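Local coordinates for protein O-methyltransferase, SAM-dependent (Legionella pneumophila subsp. pneumophila, PDB 3R3H) that probably transfers the methyl group of S-adenosylmethionine to a hydroxyl group of a substrate that is not identified, at residues E11-L16 against V44-A49; A28-E33 against P103-A108; F137-I142 against K163-I168; N148-Y153 against T187-K192. All blocks are in the same frame, centred on the assembly; numbering follows the deposited sequence.

From the N terminus, helix 10-20 meets the start of helix 46-59 in contact 1, closing a loop of 27 residues that holds all of helix 25-32. That helix reaches onward to helix 102-107 in contact 2, so the two contacts cross along the chain, and they touch where P46 CG lies 4.0 Å from R31 NE. Contacts 3 and 4 open only after both have closed. They cross in turn: contact 3 pairs the neighbouring strands 137-143 and 164-169, contact 4 the helices that follow each of them, and Y149 packs on I142 and I168. Contacts 2 and 4, with centres about 32 Å apart, lie on opposite sides of the chain's centre.

Contact 1: E11-L16 against V44-A49; sequences ELYKYL and VAPEQA
The one polar bond between the segments runs from the phenol of Y13 to the carboxylate of E47. Y13 OH donates to E47 OE1 at 2.6 Å, and the hydroxyl meets this oxygen nearly along its C-O axis. OE1 sits at the edge of the ring and in its plane, whereas the carboxylate as a whole is turned 81° from the ring. The torsions explain the reach: Y13 has CG trans to the backbone N (chi1 180°), which carries the ring across to the other helix, and the E47 chain bends at chi2.

The two helices are joined here almost wholly by side chains, since the closest CA atoms, those of L16 and E47, are still 8.8 Å apart. Segment 11-16 belongs to helix 10-20, an N-terminal helix outside the Rossmann-like sheet of the methyltransferase fold; segment 44-49 contains the first turn of helix 46-59, with A45 at the N-cap position. A second subunit also packs on helix 10-20, where its F172 touches L16 and its H5 ring meets that of Y13.

Van der Waals contacts are few. L16 CD2 rests 3.7 Å from E47 CG, the two side chains crossing at about a right angle, so the aliphatic part of the glutamate is covered beside its bonded end. The Y13 hydroxyl also borders P46 CD at 3.9 Å and A45 CB at 4.1 Å.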
loop_
_atom_site.group_PDB
_atom_site.type_symbol
_atom_site.label_atom_id
_atom_site.label_comp_id
_atom_site.label_asym_id
_atom_site.label_seq_id
_atom_site.Cartn_x
_atom_site.Cartn_y
_atom_site.Cartn_z
ATOM N N GLU A 11 -5.227 -16.305 13.633
ATOM C CA GLU A 11 -4.737 -17.444 12.874
ATOM C C GLU A 11 -4.302 -17.050 11.475
ATOM O O GLU A 11 -3.320 -17.564 10.959
ATOM C CB GLU A 11 -5.810 -18.530 12.774
ATOM C CG GLU A 11 -6.225 -19.133 14.107
ATOM C CD GLU A 11 -7.349 -18.369 14.774
ATOM O OE1 GLU A 11 -7.161 -17.175 15.074
ATOM O OE2 GLU A 11 -8.425 -18.967 14.995
ATOM N N LEU A 12 -5.039 -16.133 10.861
ATOM C CA LEU A 12 -4.722 -15.677 9.512
ATOM C C LEU A 12 -3.559 -14.688 9.518
ATOM O O LEU A 12 -2.736 -14.668 8.602
ATOM C CB LEU A 12 -5.961 -15.035 8.880
ATOM C CG LEU A 12 -5.899 -14.666 7.399
ATOM C CD1 LEU A 12 -5.543 -15.879 6.544
ATOM C CD2 LEU A 12 -7.251 -14.091 6.999
ATOM N N TYR A 13 -3.506 -13.863 10.557
ATOM C CA TYR A 13 -2.443 -12.882 10.707
ATOM C C TYR A 13 -1.156 -13.669 10.850
ATOM O O TYR A 13 -0.097 -13.259 10.375
ATOM C CB TYR A 13 -2.678 -12.043 11.959
ATOM C CG TYR A 13 -1.617 -11.005 12.203
ATOM C CD1 TYR A 13 -1.437 -9.942 11.317
ATOM C CD2 TYR A 13 -0.794 -11.078 13.326
ATOM C CE1 TYR A 13 -0.463 -8.969 11.543
ATOM C CE2 TYR A 13 0.188 -10.113 13.564
ATOM C CZ TYR A 13 0.348 -9.060 12.667
ATOM O OH TYR A 13 1.310 -8.104 12.881
ATOM N N LYS A 14 -1.265 -14.812 11.519
ATOM C CA LYS A 14 -0.140 -15.719 11.731
ATOM C C LYS A 14 0.374 -16.189 10.364
ATOM O O LYS A 14 1.582 -16.250 10.131
ATOM C CB LYS A 14 -0.604 -16.939 12.538
ATOM C CG LYS A 14 0.182 -17.228 13.807
ATOM C CD LYS A 14 -0.400 -16.491 15.026
ATOM C CE LYS A 14 -0.152 -14.978 15.006
ATOM N NZ LYS A 14 -0.738 -14.283 16.198
ATOM N N TYR A 15 -0.567 -16.521 9.479
ATOM C CA TYR A 15 -0.283 -16.988 8.119
ATOM C C TYR A 15 0.356 -15.866 7.297
ATOM O O TYR A 15 1.386 -16.060 6.644
ATOM C CB TYR A 15 -1.590 -17.450 7.452
ATOM C CG TYR A 15 -1.428 -18.083 6.082
ATOM C CD1 TYR A 15 -0.654 -19.233 5.908
ATOM C CD2 TYR A 15 -2.039 -17.528 4.953
ATOM C CE1 TYR A 15 -0.488 -19.816 4.645
ATOM C CE2 TYR A 15 -1.881 -18.102 3.685
ATOM C CZ TYR A 15 -1.101 -19.244 3.539
ATOM O OH TYR A 15 -0.914 -19.798 2.290
ATOM N N LEU A 16 -0.271 -14.694 7.341
ATOM C CA LEU A 16 0.211 -13.526 6.624
ATOM C C LEU A 16 1.689 -13.347 6.937
ATOM O O LEU A 16 2.552 -13.345 6.053
ATOM C CB LEU A 16 -0.578 -12.298 7.069
ATOM C CG LEU A 16 -0.269 -10.935 6.443
ATOM C CD1 LEU A 16 -1.458 -10.008 6.655
ATOM C CD2 LEU A 16 0.992 -10.334 7.042
ATOM N N VAL A 44 4.715 0.554 15.083
ATOM C CA VAL A 44 4.211 0.104 13.802
ATOM C C VAL A 44 4.298 -1.434 13.810
ATOM O O VAL A 44 5.141 -2.007 14.504
ATOM C CB VAL A 44 5.045 0.775 12.631
ATOM C CG1 VAL A 44 6.320 -0.003 12.347
ATOM C CG2 VAL A 44 4.201 0.901 11.392
ATOM N N ALA A 45 3.409 -2.101 13.079
ATOM C CA ALA A 45 3.412 -3.557 13.045
ATOM C C ALA A 45 4.466 -4.036 12.069
ATOM O O ALA A 45 4.793 -3.345 11.102
ATOM C CB ALA A 45 2.059 -4.078 12.637
ATOM N N PRO A 46 5.010 -5.242 12.310
ATOM C CA PRO A 46 6.045 -5.861 11.474
ATOM C C PRO A 46 5.861 -5.695 9.972
ATOM O O PRO A 46 6.811 -5.333 9.273
ATOM C CB PRO A 46 5.993 -7.322 11.896
ATOM C CG PRO A 46 5.684 -7.216 13.346
ATOM C CD PRO A 46 4.614 -6.149 13.408
ATOM N N GLU A 47 4.652 -5.975 9.477
ATOM C CA GLU A 47 4.362 -5.875 8.043
ATOM C C GLU A 47 4.039 -4.451 7.615
ATOM O O GLU A 47 4.119 -4.111 6.420
ATOM C CB GLU A 47 3.213 -6.812 7.657
ATOM C CG GLU A 47 2.479 -7.406 8.829
ATOM C CD GLU A 47 1.703 -6.375 9.600
ATOM O OE1 GLU A 47 1.243 -6.673 10.721
ATOM O OE2 GLU A 47 1.551 -5.262 9.075
ATOM N N GLN A 48 3.683 -3.628 8.597
ATOM C CA GLN A 48 3.365 -2.241 8.337
ATOM C C GLN A 48 4.674 -1.604 7.959
ATOM O O GLN A 48 4.747 -0.784 7.039
ATOM C CB GLN A 48 2.828 -1.564 9.596
ATOM C CG GLN A 48 1.409 -1.077 9.448
ATOM C CD GLN A 48 0.471 -2.226 9.115
ATOM O OE1 GLN A 48 0.108 -3.015 9.988
ATOM N NE2 GLN A 48 0.089 -2.339 7.845
ATOM N N ALA A 49 5.713 -2.005 8.682
ATOM C CA ALA A 49 7.050 -1.485 8.471
ATOM C C ALA A 49 7.627 -2.042 7.180
ATOM O O ALA A 49 8.319 -1.337 6.445
ATOM C CB ALA A 49 7.928 -1.854 9.650
#

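Contact 2: A28-E33 against P103-A108; sequences AALRKE and PYWREA
L30 lies across the ring of Y104, and the evidence for a CH-pi contact is direct: L30 CA stands 3.8 Å from the ring centroid, 17° off the ring normal. It sits over one face, displaced toward the rim. Y104 has CG opposite its own carbonyl carbon (chi1 -59°), a setting that carries the ring over to helix 25-32.

Apolar side-chain packing extends this contact along the ring. L30 CB is 4.0 Å from Y104 CG, near the root of the ring, while A29 CB approaches Y104 CE2 at 3.7 Å. The short helical segments 28-32 and 103-107 run nearly antiparallel, at 164°, with axes 10.2 Å apart, a separation bridged chiefly by the tyrosine. The pair joins an N-terminal helix to helix 102-107, which precedes strand 114-118 at one border of the Rossmann-like sheet.

At the far end of the ring, E33 CB lies 3.2 Å from Y104 OH, the two side chains crossing at about a right angle with the carboxylate plane 79° from the ring. A separate, more distant contact brings L30 CD1 within 4.4 Å of W105 NE1, which is hydrogen-bonded to G72 O. L30 further touches Y73 of helix 73-80.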
loop_
_atom_site.group_PDB
_atom_site.type_symbol
_atom_site.label_atom_id
_atom_site.label_comp_id
_atom_site.label_asym_id
_atom_site.label_seq_id
_atom_site.Cartn_x
_atom_site.Cartn_y
_atom_site.Cartn_z
ATOM N N ALA A 28 13.792 -7.976 14.663
ATOM C CA ALA A 28 13.080 -8.976 15.441
ATOM C C ALA A 28 13.509 -8.902 16.906
ATOM O O ALA A 28 12.678 -9.013 17.819
ATOM C CB ALA A 28 13.360 -10.358 14.871
ATOM N N ALA A 29 14.810 -8.700 17.114
ATOM C CA ALA A 29 15.402 -8.607 18.445
ATOM C C ALA A 29 14.948 -7.347 19.166
ATOM O O ALA A 29 14.595 -7.390 20.347
ATOM C CB ALA A 29 16.924 -8.625 18.324
ATOM N N LEU A 30 14.974 -6.221 18.452
ATOM C CA LEU A 30 14.543 -4.957 19.038
ATOM C C LEU A 30 13.087 -5.159 19.459
ATOM O O LEU A 30 12.695 -4.830 20.579
ATOM C CB LEU A 30 14.653 -3.818 18.005
ATOM C CG LEU A 30 14.630 -2.353 18.488
ATOM C CD1 LEU A 30 15.072 -1.425 17.353
ATOM C CD2 LEU A 30 13.248 -1.983 18.989
ATOM N N ARG A 31 12.303 -5.732 18.551
ATOM C CA ARG A 31 10.899 -5.988 18.804
ATOM C C ARG A 31 10.722 -6.911 20.009
ATOM O O ARG A 31 10.144 -6.518 21.017
ATOM C CB ARG A 31 10.261 -6.626 17.573
ATOM C CG ARG A 31 8.954 -5.984 17.118
ATOM C CD ARG A 31 7.968 -7.057 16.689
ATOM N NE ARG A 31 8.610 -8.078 15.867
ATOM C CZ ARG A 31 8.185 -9.335 15.777
ATOM N NH1 ARG A 31 7.114 -9.732 16.458
ATOM N NH2 ARG A 31 8.841 -10.198 15.012
ATOM N N LYS A 32 11.222 -8.139 19.898
ATOM C CA LYS A 32 11.116 -9.128 20.974
ATOM C C LYS A 32 11.580 -8.619 22.348
ATOM O O LYS A 32 11.032 -9.021 23.373
ATOM C CB LYS A 32 11.891 -10.385 20.596
ATOM N N GLU A 33 12.587 -7.744 22.366
ATOM C CA GLU A 33 13.108 -7.184 23.614
ATOM C C GLU A 33 12.296 -5.990 24.152
ATOM O O GLU A 33 12.686 -5.371 25.143
ATOM C CB GLU A 33 14.580 -6.777 23.432
ATOM C CG GLU A 33 15.618 -7.752 24.042
ATOM C CD GLU A 33 16.086 -7.379 25.471
ATOM O OE1 GLU A 33 15.234 -7.205 26.379
ATOM O OE2 GLU A 33 17.321 -7.272 25.686
ATOM N N PRO A 103 21.949 0.180 20.230
ATOM C CA PRO A 103 22.675 -1.097 20.226
ATOM C C PRO A 103 22.280 -1.929 18.993
ATOM O O PRO A 103 23.142 -2.451 18.264
ATOM C CB PRO A 103 22.230 -1.752 21.538
ATOM C CG PRO A 103 22.024 -0.587 22.420
ATOM C CD PRO A 103 21.286 0.388 21.529
ATOM N N TYR A 104 20.969 -2.044 18.773
ATOM C CA TYR A 104 20.437 -2.792 17.646
ATOM C C TYR A 104 20.809 -2.114 16.331
ATOM O O TYR A 104 21.152 -2.786 15.352
ATOM C CB TYR A 104 18.922 -2.896 17.770
ATOM C CG TYR A 104 18.493 -3.576 19.037
ATOM C CD1 TYR A 104 18.263 -2.844 20.197
ATOM C CD2 TYR A 104 18.344 -4.959 19.085
ATOM C CE1 TYR A 104 17.893 -3.463 21.368
ATOM C CE2 TYR A 104 17.984 -5.597 20.251
ATOM C CZ TYR A 104 17.757 -4.845 21.395
ATOM O OH TYR A 104 17.414 -5.480 22.573
ATOM N N TRP A 105 20.736 -0.787 16.299
ATOM C CA TRP A 105 21.100 -0.065 15.095
ATOM C C TRP A 105 22.542 -0.407 14.663
ATOM O O TRP A 105 22.802 -0.607 13.476
ATOM C CB TRP A 105 20.944 1.445 15.322
ATOM C CG TRP A 105 19.503 1.911 15.525
ATOM C CD1 TRP A 105 18.354 1.210 15.258
ATOM C CD2 TRP A 105 19.082 3.195 16.015
ATOM N NE1 TRP A 105 17.250 1.976 15.557
ATOM C CE2 TRP A 105 17.663 3.194 16.025
ATOM C CE3 TRP A 105 19.764 4.346 16.449
ATOM C CZ2 TRP A 105 16.911 4.308 16.451
ATOM C CZ3 TRP A 105 19.012 5.460 16.877
ATOM C CH2 TRP A 105 17.598 5.426 16.875
ATOM N N ARG A 106 23.463 -0.479 15.629
ATOM C CA ARG A 106 24.871 -0.812 15.366
ATOM C C ARG A 106 24.977 -2.228 14.829
ATOM O O ARG A 106 25.607 -2.486 13.802
ATOM C CB ARG A 106 25.701 -0.759 16.652
ATOM C CG ARG A 106 25.661 0.550 17.390
ATOM C CD ARG A 106 26.825 1.423 17.019
ATOM N NE ARG A 106 26.597 2.806 17.421
ATOM C CZ ARG A 106 26.263 3.194 18.650
ATOM N NH1 ARG A 106 26.113 2.289 19.616
ATOM N NH2 ARG A 106 26.079 4.490 18.910
ATOM N N GLU A 107 24.368 -3.139 15.573
ATOM C CA GLU A 107 24.351 -4.545 15.233
ATOM C C GLU A 107 23.928 -4.723 13.784
ATOM O O GLU A 107 24.450 -5.587 13.082
ATOM C CB GLU A 107 23.389 -5.270 16.170
ATOM C CG GLU A 107 23.085 -6.717 15.815
ATOM C CD GLU A 107 21.955 -7.291 16.675
ATOM O OE1 GLU A 107 21.296 -8.255 16.214
ATOM O OE2 GLU A 107 21.729 -6.786 17.809
ATOM N N ALA A 108 22.995 -3.885 13.335
ATOM C CA ALA A 108 22.495 -3.951 11.966
ATOM C C ALA A 108 23.194 -2.981 11.015
ATOM O O ALA A 108 22.812 -2.883 9.852
ATOM C CB ALA A 108 20.990 -3.710 11.949
#

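Contact 3: F137-I142 against K163-I168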
loop_
_atom_site.group_PDB
_atom_site.type_symbol
_atom_site.label_atom_id
_atom_site.label_comp_id
_atom_site.label_asym_id
_atom_site.label_seq_id
_atom_site.Cartn_x
_atom_site.Cartn_y
_atom_site.Cartn_z
ATOM N N PHE A 137 12.423 15.688 2.296
ATOM C CA PHE A 137 12.094 14.289 2.448
ATOM C C PHE A 137 11.287 13.657 1.336
ATOM O O PHE A 137 10.284 14.198 0.883
ATOM C CB PHE A 137 11.399 14.098 3.794
ATOM C CG PHE A 137 12.203 14.623 4.952
ATOM C CD1 PHE A 137 13.311 13.919 5.417
ATOM C CD2 PHE A 137 11.891 15.852 5.535
ATOM C CE1 PHE A 137 14.100 14.425 6.441
ATOM C CE2 PHE A 137 12.663 16.375 6.555
ATOM C CZ PHE A 137 13.779 15.659 7.016
ATOM N N ASP A 138 11.754 12.494 0.905
ATOM C CA ASP A 138 11.120 11.724 -0.150
ATOM C C ASP A 138 10.003 10.902 0.469
ATOM O O ASP A 138 9.061 10.503 -0.209
ATOM C CB ASP A 138 12.155 10.800 -0.795
ATOM C CG ASP A 138 13.277 11.568 -1.468
ATOM O OD1 ASP A 138 13.065 11.994 -2.631
ATOM O OD2 ASP A 138 14.348 11.762 -0.835
ATOM N N PHE A 139 10.123 10.636 1.764
ATOM C CA PHE A 139 9.111 9.871 2.475
ATOM C C PHE A 139 8.999 10.378 3.915
ATOM O O PHE A 139 9.990 10.481 4.637
ATOM C CB PHE A 139 9.440 8.372 2.465
ATOM C CG PHE A 139 8.462 7.534 3.245
ATOM C CD1 PHE A 139 7.148 7.399 2.826
ATOM C CD2 PHE A 139 8.842 6.932 4.438
ATOM C CE1 PHE A 139 6.218 6.679 3.590
ATOM C CE2 PHE A 139 7.923 6.208 5.213
ATOM C CZ PHE A 139 6.604 6.085 4.785
ATOM N N ILE A 140 7.780 10.718 4.316
ATOM C CA ILE A 140 7.513 11.209 5.654
ATOM C C ILE A 140 6.433 10.318 6.275
ATOM O O ILE A 140 5.441 9.997 5.627
ATOM C CB ILE A 140 7.040 12.675 5.598
ATOM C CG1 ILE A 140 8.126 13.529 4.936
ATOM C CG2 ILE A 140 6.725 13.186 7.000
ATOM C CD1 ILE A 140 7.769 14.977 4.774
ATOM N N PHE A 141 6.652 9.895 7.516
ATOM C CA PHE A 141 5.708 9.043 8.226
ATOM C C PHE A 141 5.286 9.780 9.499
ATOM O O PHE A 141 6.134 10.277 10.234
ATOM C CB PHE A 141 6.365 7.705 8.570
ATOM C CG PHE A 141 5.545 6.847 9.488
ATOM C CD1 PHE A 141 4.219 6.534 9.183
ATOM C CD2 PHE A 141 6.100 6.343 10.658
ATOM C CE1 PHE A 141 3.457 5.726 10.037
ATOM C CE2 PHE A 141 5.349 5.535 11.518
ATOM C CZ PHE A 141 4.022 5.225 11.205
ATOM N N ILE A 142 3.978 9.851 9.757
ATOM C CA ILE A 142 3.464 10.567 10.931
ATOM C C ILE A 142 2.685 9.702 11.922
ATOM O O ILE A 142 1.646 9.127 11.583
ATOM C CB ILE A 142 2.575 11.748 10.496
ATOM C CG1 ILE A 142 3.327 12.596 9.458
ATOM C CG2 ILE A 142 2.197 12.576 11.702
ATOM C CD1 ILE A 142 2.504 13.702 8.822
ATOM N N LYS A 163 7.833 14.358 -5.740
ATOM C CA LYS A 163 7.551 12.970 -6.030
ATOM C C LYS A 163 7.484 12.174 -4.715
ATOM O O LYS A 163 7.108 11.005 -4.707
ATOM C CB LYS A 163 8.635 12.413 -6.947
ATOM C CG LYS A 163 8.831 13.227 -8.208
ATOM C CD LYS A 163 8.665 12.360 -9.432
ATOM C CE LYS A 163 8.962 13.134 -10.691
ATOM N NZ LYS A 163 8.877 12.228 -11.864
ATOM N N GLY A 164 7.834 12.825 -3.606
ATOM C CA GLY A 164 7.812 12.176 -2.308
ATOM C C GLY A 164 6.430 11.766 -1.840
ATOM O O GLY A 164 5.432 12.153 -2.433
ATOM N N LEU A 165 6.373 10.995 -0.760
ATOM C CA LEU A 165 5.106 10.514 -0.221
ATOM C C LEU A 165 5.000 10.729 1.286
ATOM O O LEU A 165 6.004 10.776 1.970
ATOM C CB LEU A 165 4.952 9.021 -0.516
ATOM C CG LEU A 165 3.672 8.351 -0.011
ATOM C CD1 LEU A 165 2.512 8.721 -0.926
ATOM C CD2 LEU A 165 3.856 6.856 0.005
ATOM N N ILE A 166 3.771 10.857 1.787
ATOM C CA ILE A 166 3.501 11.040 3.215
ATOM C C ILE A 166 2.502 9.979 3.687
ATOM O O ILE A 166 1.490 9.733 3.036
ATOM C CB ILE A 166 2.889 12.432 3.529
ATOM C CG1 ILE A 166 3.834 13.543 3.064
ATOM C CG2 ILE A 166 2.627 12.557 5.023
ATOM C CD1 ILE A 166 3.206 14.921 3.062
ATOM N N ALA A 167 2.806 9.352 4.821
ATOM C CA ALA A 167 1.952 8.325 5.409
ATOM C C ALA A 167 1.551 8.837 6.782
ATOM O O ALA A 167 2.394 9.372 7.513
ATOM C CB ALA A 167 2.712 7.011 5.536
ATOM N N ILE A 168 0.269 8.698 7.116
ATOM C CA ILE A 168 -0.238 9.150 8.404
ATOM C C ILE A 168 -0.984 7.991 9.051
ATOM O O ILE A 168 -1.873 7.401 8.435
ATOM C CB ILE A 168 -1.184 10.360 8.256
ATOM C CG1 ILE A 168 -0.473 11.538 7.592
ATOM C CG2 ILE A 168 -1.621 10.825 9.615
ATOM C CD1 ILE A 168 -0.551 11.558 6.082
#
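The rings of F139 and F141 stand on the same side of the sheet as L165 and A167, and each meets A167 obliquely. F139 CE1 is 4.0 Å from A167 CB, and F141 CD1 approaches that methyl equally closely, so the small alanine receives both rings. F139 has CG trans to the backbone N (chi1 177°), which swings its ring toward the neighbouring strand. On this side F139 also packs on I56 and F141 on M52, both of helix 46-59.

These are adjacent parallel strands, 137-143 and 164-169, in the seven-stranded Rossmann-like sheet of class I methyltransferases. Helix 149-159 makes the beta-alpha-beta crossover between them. The strand segments run 11° apart with axes separated by 4.7 Å, and F139, I140, F141 and I142 pair in order with L165, I166, A167 and I168.

Four backbone bonds fix that register: L165 N to D138 O, I140 N to L165 O, A167 N to I140 O, and I142 N to A167 O, all 2.8-2.9 Å long. The first differs in geometry, its donor lying above the D138 carbonyl plane, 36° out of it.

The other side of the sheet carries isoleucines beneath helix 149-159, where A156 touches I166. I142 and I168 lie side by side and point the same way, with I142 CD1 3.9 Å from I168 CG1; I142 CD1 also reaches I166 CG2 at 4.0 Å.

Contact 4: N148-Y153 against T187-K192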
loop_
_atom_site.group_PDB
_atom_site.type_symbol
_atom_site.label_atom_id
_atom_site.label_comp_id
_atom_site.label_asym_id
_atom_site.label_seq_id
_atom_site.Cartn_x
_atom_site.Cartn_y
_atom_site.Cartn_z
ATOM N N ASN A 148 -1.950 17.493 17.187
ATOM C CA ASN A 148 -1.151 18.452 16.419
ATOM C C ASN A 148 -1.097 17.933 15.002
ATOM O O ASN A 148 -0.391 18.466 14.147
ATOM C CB ASN A 148 0.270 18.589 16.974
ATOM C CG ASN A 148 0.343 19.513 18.171
ATOM O OD1 ASN A 148 0.597 19.071 19.287
ATOM N ND2 ASN A 148 0.109 20.807 17.943
ATOM N N TYR A 149 -1.870 16.880 14.775
ATOM C CA TYR A 149 -1.967 16.232 13.480
ATOM C C TYR A 149 -2.248 17.198 12.325
ATOM O O TYR A 149 -1.854 16.938 11.194
ATOM C CB TYR A 149 -3.037 15.132 13.559
ATOM C CG TYR A 149 -2.471 13.719 13.595
ATOM C CD1 TYR A 149 -1.265 13.428 14.251
ATOM C CD2 TYR A 149 -3.139 12.673 12.956
ATOM C CE1 TYR A 149 -0.746 12.125 14.261
ATOM C CE2 TYR A 149 -2.631 11.368 12.956
ATOM C CZ TYR A 149 -1.441 11.101 13.607
ATOM O OH TYR A 149 -0.976 9.811 13.597
ATOM N N LEU A 150 -2.917 18.313 12.608
ATOM C CA LEU A 150 -3.211 19.298 11.570
ATOM C C LEU A 150 -1.940 20.080 11.242
ATOM O O LEU A 150 -1.642 20.392 10.077
ATOM C CB LEU A 150 -4.304 20.258 12.040
ATOM C CG LEU A 150 -5.595 20.252 11.203
ATOM C CD1 LEU A 150 -5.289 20.652 9.751
ATOM C CD2 LEU A 150 -6.230 18.861 11.255
ATOM N N ASN A 151 -1.188 20.395 12.285
ATOM C CA ASN A 151 0.055 21.120 12.126
ATOM C C ASN A 151 1.066 20.240 11.413
ATOM O O ASN A 151 1.792 20.705 10.523
ATOM C CB ASN A 151 0.568 21.510 13.499
ATOM C CG ASN A 151 -0.374 22.445 14.204
ATOM O OD1 ASN A 151 -0.496 23.611 13.832
ATOM N ND2 ASN A 151 -1.071 21.936 15.213
ATOM N N TYR A 152 1.097 18.967 11.805
ATOM C CA TYR A 152 2.029 18.015 11.222
ATOM C C TYR A 152 1.758 17.814 9.735
ATOM O O TYR A 152 2.691 17.771 8.930
ATOM C CB TYR A 152 1.968 16.675 11.982
ATOM C CG TYR A 152 2.450 16.750 13.423
ATOM C CD1 TYR A 152 3.439 17.670 13.806
ATOM C CD2 TYR A 152 1.903 15.918 14.408
ATOM C CE1 TYR A 152 3.857 17.765 15.137
ATOM C CE2 TYR A 152 2.317 15.998 15.734
ATOM C CZ TYR A 152 3.286 16.925 16.090
ATOM O OH TYR A 152 3.652 17.045 17.403
ATOM N N TYR A 153 0.481 17.706 9.370
ATOM C CA TYR A 153 0.090 17.512 7.973
ATOM C C TYR A 153 0.585 18.665 7.110
ATOM O O TYR A 153 1.201 18.464 6.067
ATOM C CB TYR A 153 -1.434 17.407 7.860
ATOM C CG TYR A 153 -1.945 17.256 6.442
ATOM C CD1 TYR A 153 -1.480 16.233 5.616
ATOM C CD2 TYR A 153 -2.935 18.105 5.946
ATOM C CE1 TYR A 153 -1.997 16.050 4.327
ATOM C CE2 TYR A 153 -3.463 17.934 4.664
ATOM C CZ TYR A 153 -2.993 16.901 3.860
ATOM O OH TYR A 153 -3.534 16.692 2.615
ATOM N N THR A 187 -9.406 12.238 19.245
ATOM C CA THR A 187 -10.286 11.728 18.204
ATOM C C THR A 187 -10.981 12.926 17.549
ATOM O O THR A 187 -11.594 12.809 16.501
ATOM C CB THR A 187 -11.320 10.726 18.785
ATOM O OG1 THR A 187 -12.645 11.219 18.574
ATOM C CG2 THR A 187 -11.081 10.512 20.274
ATOM N N ARG A 188 -10.860 14.085 18.183
ATOM C CA ARG A 188 -11.452 15.308 17.673
ATOM C C ARG A 188 -10.548 15.865 16.582
ATOM O O ARG A 188 -11.012 16.459 15.613
ATOM C CB ARG A 188 -11.598 16.319 18.809
ATOM C CG ARG A 188 -12.030 17.685 18.355
ATOM C CD ARG A 188 -11.731 18.705 19.432
ATOM N NE ARG A 188 -12.005 20.067 18.984
ATOM C CZ ARG A 188 -13.220 20.559 18.779
ATOM N NH1 ARG A 188 -14.286 19.799 18.983
ATOM N NH2 ARG A 188 -13.365 21.819 18.379
ATOM N N GLU A 189 -9.245 15.667 16.756
ATOM C CA GLU A 189 -8.242 16.134 15.800
ATOM C C GLU A 189 -8.126 15.218 14.599
ATOM O O GLU A 189 -7.893 15.664 13.476
ATOM C CB GLU A 189 -6.890 16.219 16.474
ATOM C CG GLU A 189 -6.621 17.556 17.080
ATOM C CD GLU A 189 -6.434 18.627 16.023
ATOM O OE1 GLU A 189 -7.179 19.643 16.075
ATOM O OE2 GLU A 189 -5.545 18.452 15.150
ATOM N N ILE A 190 -8.272 13.924 14.838
ATOM C CA ILE A 190 -8.197 12.973 13.742
ATOM C C ILE A 190 -9.360 13.312 12.807
ATOM O O ILE A 190 -9.146 13.570 11.623
ATOM C CB ILE A 190 -8.347 11.495 14.235
ATOM C CG1 ILE A 190 -7.347 11.186 15.374
ATOM C CG2 ILE A 190 -8.195 10.539 13.049
ATOM C CD1 ILE A 190 -5.895 11.294 15.016
ATOM N N LYS A 191 -10.581 13.330 13.355
ATOM C CA LYS A 191 -11.792 13.632 12.589
ATOM C C LYS A 191 -11.642 14.930 11.814
ATOM O O LYS A 191 -12.110 15.038 10.680
ATOM C CB LYS A 191 -13.002 13.722 13.522
ATOM C CG LYS A 191 -13.414 12.400 14.131
ATOM C CD LYS A 191 -14.503 12.566 15.180
ATOM C CE LYS A 191 -15.816 13.052 14.571
ATOM N NZ LYS A 191 -16.917 13.161 15.579
ATOM N N LYS A 192 -10.989 15.911 12.427
ATOM C CA LYS A 192 -10.777 17.194 11.774
ATOM C C LYS A 192 -9.828 17.039 10.598
ATOM O O LYS A 192 -10.094 17.566 9.523
ATOM C CB LYS A 192 -10.187 18.233 12.739
ATOM C CG LYS A 192 -11.159 18.848 13.724
ATOM C CD LYS A 192 -10.527 20.046 14.449
ATOM C CE LYS A 192 -11.455 20.632 15.532
ATOM N NZ LYS A 192 -10.817 21.699 16.363
#
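Two helices of the Rossmann-like methyltransferase fold meet here, helix 149-159 after strand 137-143 and helix 185-198 after strand 164-169. Y149 and I190 make the apolar part of the contact: I190 CD1 lies 3.7 Å from Y149 CD2 and 3.9 Å from Y149 CE2, approaching the ring obliquely. I190 has CG1 opposite its carbonyl carbon (chi1 -53°), and the bend at chi2 (-62°) turns CD1 toward Y149.

The first turn of helix 149-159 is thus set beside helix 185-198; the N-to-C directions of the two short segments differ by 38°, and their axes come within 9.9 Å. This places Y149 between the neighbouring helix and the sheet, where it packs on I142; its hydroxyl is hydrogen-bonded to D169 O and to K146 NZ.

E189 provides the polar side of the approach. Its chain bends at chi2 and brings OE2 to the beginning of the other helix, 3.7 Å from L150 N and 3.8 Å from L150 CB. These are spacings of packing; the helix dipole would probably favour a carboxylate in this place. L150 CD2 lies 4.1 Å from K192 C, and the leucine continues along the same helix onto L193 and V196.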